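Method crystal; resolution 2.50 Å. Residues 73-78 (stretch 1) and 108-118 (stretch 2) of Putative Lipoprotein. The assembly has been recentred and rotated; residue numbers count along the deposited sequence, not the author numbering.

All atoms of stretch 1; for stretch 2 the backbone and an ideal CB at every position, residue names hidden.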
# COMPACT_ATOMS: atom_id res chain seq x y z
N LEU A 73 -6.74 -26.90 -2.79
CA LEU A 73 -7.68 -26.16 -1.95
C LEU A 73 -9.00 -25.88 -2.65
O LEU A 73 -9.07 -25.86 -3.88
CB LEU A 73 -7.01 -24.86 -1.50
CG LEU A 73 -5.64 -25.05 -0.85
CD1 LEU A 73 -5.03 -23.71 -0.46
CD2 LEU A 73 -5.71 -25.97 0.36
N ALA A 74 -10.05 -25.67 -1.85
CA ALA A 74 -11.38 -25.38 -2.36
C ALA A 74 -11.78 -23.93 -2.07
O ALA A 74 -11.28 -23.33 -1.11
CB ALA A 74 -12.40 -26.32 -1.74
N PRO A 75 -12.66 -23.36 -2.91
CA PRO A 75 -13.09 -21.97 -2.68
C PRO A 75 -13.95 -21.81 -1.41
O PRO A 75 -14.54 -22.79 -0.93
CB PRO A 75 -13.93 -21.66 -3.93
CG PRO A 75 -14.34 -22.98 -4.47
CD PRO A 75 -13.20 -23.90 -4.17
N ILE A 76 -13.98 -20.58 -0.90
CA ILE A 76 -14.75 -20.23 0.30
C ILE A 76 -15.96 -19.34 0.00
O ILE A 76 -16.83 -19.18 0.86
CB ILE A 76 -13.87 -19.57 1.39
CG1 ILE A 76 -13.20 -18.29 0.90
CG2 ILE A 76 -12.82 -20.57 1.87
CD1 ILE A 76 -12.43 -17.56 1.98
N LEU A 77 -16.01 -18.76 -1.20
CA LEU A 77 -17.13 -17.92 -1.64
C LEU A 77 -17.44 -18.27 -3.09
O LEU A 77 -16.54 -18.69 -3.81
CB LEU A 77 -16.77 -16.43 -1.57
CG LEU A 77 -16.59 -15.77 -0.20
CD1 LEU A 77 -16.01 -14.37 -0.35
CD2 LEU A 77 -17.91 -15.74 0.57
N PRO A 78 -18.70 -18.11 -3.52
CA PRO A 78 -19.05 -18.39 -4.92
C PRO A 78 -18.24 -17.52 -5.89
O PRO A 78 -17.95 -16.36 -5.58
CB PRO A 78 -20.53 -18.02 -4.99
CG PRO A 78 -21.02 -18.29 -3.61
CD PRO A 78 -19.91 -17.85 -2.71
N UNK A 108 -20.05 -27.00 8.25
CA UNK A 108 -18.59 -27.15 8.21
C UNK A 108 -17.99 -26.26 7.11
O UNK A 108 -16.94 -25.66 7.31
CB UNK A 108 -18.21 -28.61 7.98
N UNK A 109 -18.67 -26.17 5.96
CA UNK A 109 -18.19 -25.34 4.85
C UNK A 109 -18.33 -23.85 5.20
O UNK A 109 -17.40 -23.06 4.99
CB UNK A 109 -18.96 -25.66 3.57
N UNK A 110 -19.48 -23.48 5.77
CA UNK A 110 -19.73 -22.09 6.15
C UNK A 110 -18.74 -21.64 7.23
O UNK A 110 -18.30 -20.49 7.21
CB UNK A 110 -21.17 -21.92 6.64
N UNK A 111 -18.40 -22.53 8.15
CA UNK A 111 -17.45 -22.16 9.21
C UNK A 111 -16.06 -21.92 8.62
O UNK A 111 -15.34 -21.04 9.08
CB UNK A 111 -17.39 -23.25 10.28
N UNK A 112 -15.69 -22.69 7.60
CA UNK A 112 -14.39 -22.54 6.95
C UNK A 112 -14.34 -21.20 6.21
O UNK A 112 -13.32 -20.53 6.20
CB UNK A 112 -14.13 -23.70 5.99
N UNK A 113 -15.46 -20.83 5.60
CA UNK A 113 -15.57 -19.57 4.89
C UNK A 113 -15.34 -18.39 5.82
O UNK A 113 -14.50 -17.53 5.54
CB UNK A 113 -16.94 -19.46 4.22
N UNK A 114 -16.05 -18.36 6.94
CA UNK A 114 -15.90 -17.26 7.90
C UNK A 114 -14.49 -17.24 8.51
O UNK A 114 -13.91 -16.16 8.68
CB UNK A 114 -16.95 -17.38 9.01
N UNK A 115 -13.94 -18.41 8.83
CA UNK A 115 -12.59 -18.48 9.39
C UNK A 115 -11.55 -18.06 8.35
O UNK A 115 -10.54 -17.44 8.70
CB UNK A 115 -12.29 -19.89 9.89
N UNK A 116 -11.80 -18.38 7.08
CA UNK A 116 -10.89 -18.03 5.98
C UNK A 116 -10.84 -16.53 5.71
O UNK A 116 -9.77 -15.97 5.48
CB UNK A 116 -11.31 -18.76 4.70
N UNK A 117 -12.00 -15.88 5.75
CA UNK A 117 -12.09 -14.44 5.56
C UNK A 117 -11.37 -13.75 6.72
O UNK A 117 -10.53 -12.87 6.50
CB UNK A 117 -13.55 -13.99 5.47
N UNK A 118 -11.67 -14.16 7.94
CA UNK A 118 -11.04 -13.58 9.14
C UNK A 118 -9.54 -13.78 9.15
O UNK A 118 -8.80 -12.83 9.39
CB UNK A 118 -11.64 -14.19 10.41

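The backbone of 108-118 is helical throughout, and the loop 73-78 passes beside it, closest where the CA atoms of I76 and position 113 lie 4.7 Å apart. Contact continues at 109, 116 and 117.

Position 108 has nothing of the loop near its ideal CB, so many residues would do. It is T108.

At position 109 the CB points sideways and meets nothing nearby, yet the loop offers a backbone carbonyl, P75 O, further off. A short side chain would fall short; a long one ending in a donor, lysine or arginine for instance, could reach it. The residue is K109, with chi1 t and chi2 p, and its NZ donates to P75 O at 2.6 Å. The same NZ lies 3.8 Å from A74 CB.

Position 110 points away and 111 is out of reach, so the loop dictates neither. They are E110, its carboxylate bonded elsewhere in the structure, and Q111, whose NE2 donates to OE2 of the residue at 115 at 3.0 Å.

Position 112 points sideways, its ideal CB 5.3 Å from I76 CG2. Small or modest apolar residues would suit it, and A112 makes only a light contact.

Position 113 is the most telling. Its ideal CB is 3.4 Å from I76 O, an acceptor close enough for a short donor, and 5.3 Å from L77 CD2. Serine, threonine or perhaps cysteine would fit, threonine adding a methyl for the leucine. T113, with chi1 m, does both: OG1 donates to I76 O at 2.6 Å, and CG2 lies 3.9 Å from L77 CD2.

Position 114 points away, and 115 has no loop atom near its ideal CB; the loop restricts neither. They are L114 and E115, the latter accepting the bond from Q111.

Position 116 faces the loop directly. An ideal CB would sit 3.2 Å from I76 CD1, a tight approach, and 3.1 Å from the carbonyl O of A112. Glycine is the natural answer, and G116 lets the isoleucine lie against bare backbone, with I76 CD1 4.2 Å from G116 C.

At position 117 the ideal CB is 5.1 Å from I76 CD1, inviting an apolar side chain such as leucine, isoleucine, valine or methionine. I117 starts sideways, but its end comes nearer the loop: its CG1 is 4.1 Å from I76 CD1, and its CD1 is 4.3 Å from L77 CD2.

Position 118 is out of the loop's reach; it is I118.

Stretch 2, residues 108-118: TKEQATLEGII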
# COMPACT_ATOMS: atom_id res chain seq x y z
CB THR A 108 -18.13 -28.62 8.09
OG1 THR A 108 -18.69 -29.21 6.91
CG2 THR A 108 -18.57 -29.41 9.32
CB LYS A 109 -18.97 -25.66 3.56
CG LYS A 109 -18.55 -24.95 2.30
CD LYS A 109 -17.23 -25.47 1.75
CE LYS A 109 -16.69 -24.51 0.65
NZ LYS A 109 -15.61 -25.04 -0.23
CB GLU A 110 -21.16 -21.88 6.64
CG GLU A 110 -21.47 -20.42 6.98
CD GLU A 110 -22.91 -20.16 7.40
OE1 GLU A 110 -23.54 -21.09 7.90
OE2 GLU A 110 -23.39 -19.00 7.26
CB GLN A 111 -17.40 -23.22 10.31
CG GLN A 111 -16.47 -22.84 11.45
CD GLN A 111 -16.49 -23.81 12.61
OE1 GLN A 111 -17.38 -24.66 12.71
NE2 GLN A 111 -15.52 -23.68 13.50
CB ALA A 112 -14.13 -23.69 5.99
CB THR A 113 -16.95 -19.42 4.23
OG1 THR A 113 -17.08 -20.38 3.17
CG2 THR A 113 -17.14 -18.01 3.64
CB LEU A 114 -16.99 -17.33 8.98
CG LEU A 114 -18.44 -17.35 8.46
CD1 LEU A 114 -19.40 -17.38 9.64
CD2 LEU A 114 -18.76 -16.19 7.54
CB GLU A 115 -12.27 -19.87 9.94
CG GLU A 115 -13.06 -20.25 11.18
CD GLU A 115 -12.74 -21.64 11.73
OE1 GLU A 115 -12.07 -22.40 11.02
OE2 GLU A 115 -13.16 -21.97 12.86
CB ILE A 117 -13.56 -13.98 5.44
CG1 ILE A 117 -14.18 -14.60 4.18
CG2 ILE A 117 -13.65 -12.46 5.33
CD1 ILE A 117 -15.68 -14.39 4.05
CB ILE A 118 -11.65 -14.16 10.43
CG1 ILE A 118 -13.07 -13.62 10.58
CG2 ILE A 118 -10.83 -13.76 11.66
CD1 ILE A 118 -13.83 -14.15 11.78
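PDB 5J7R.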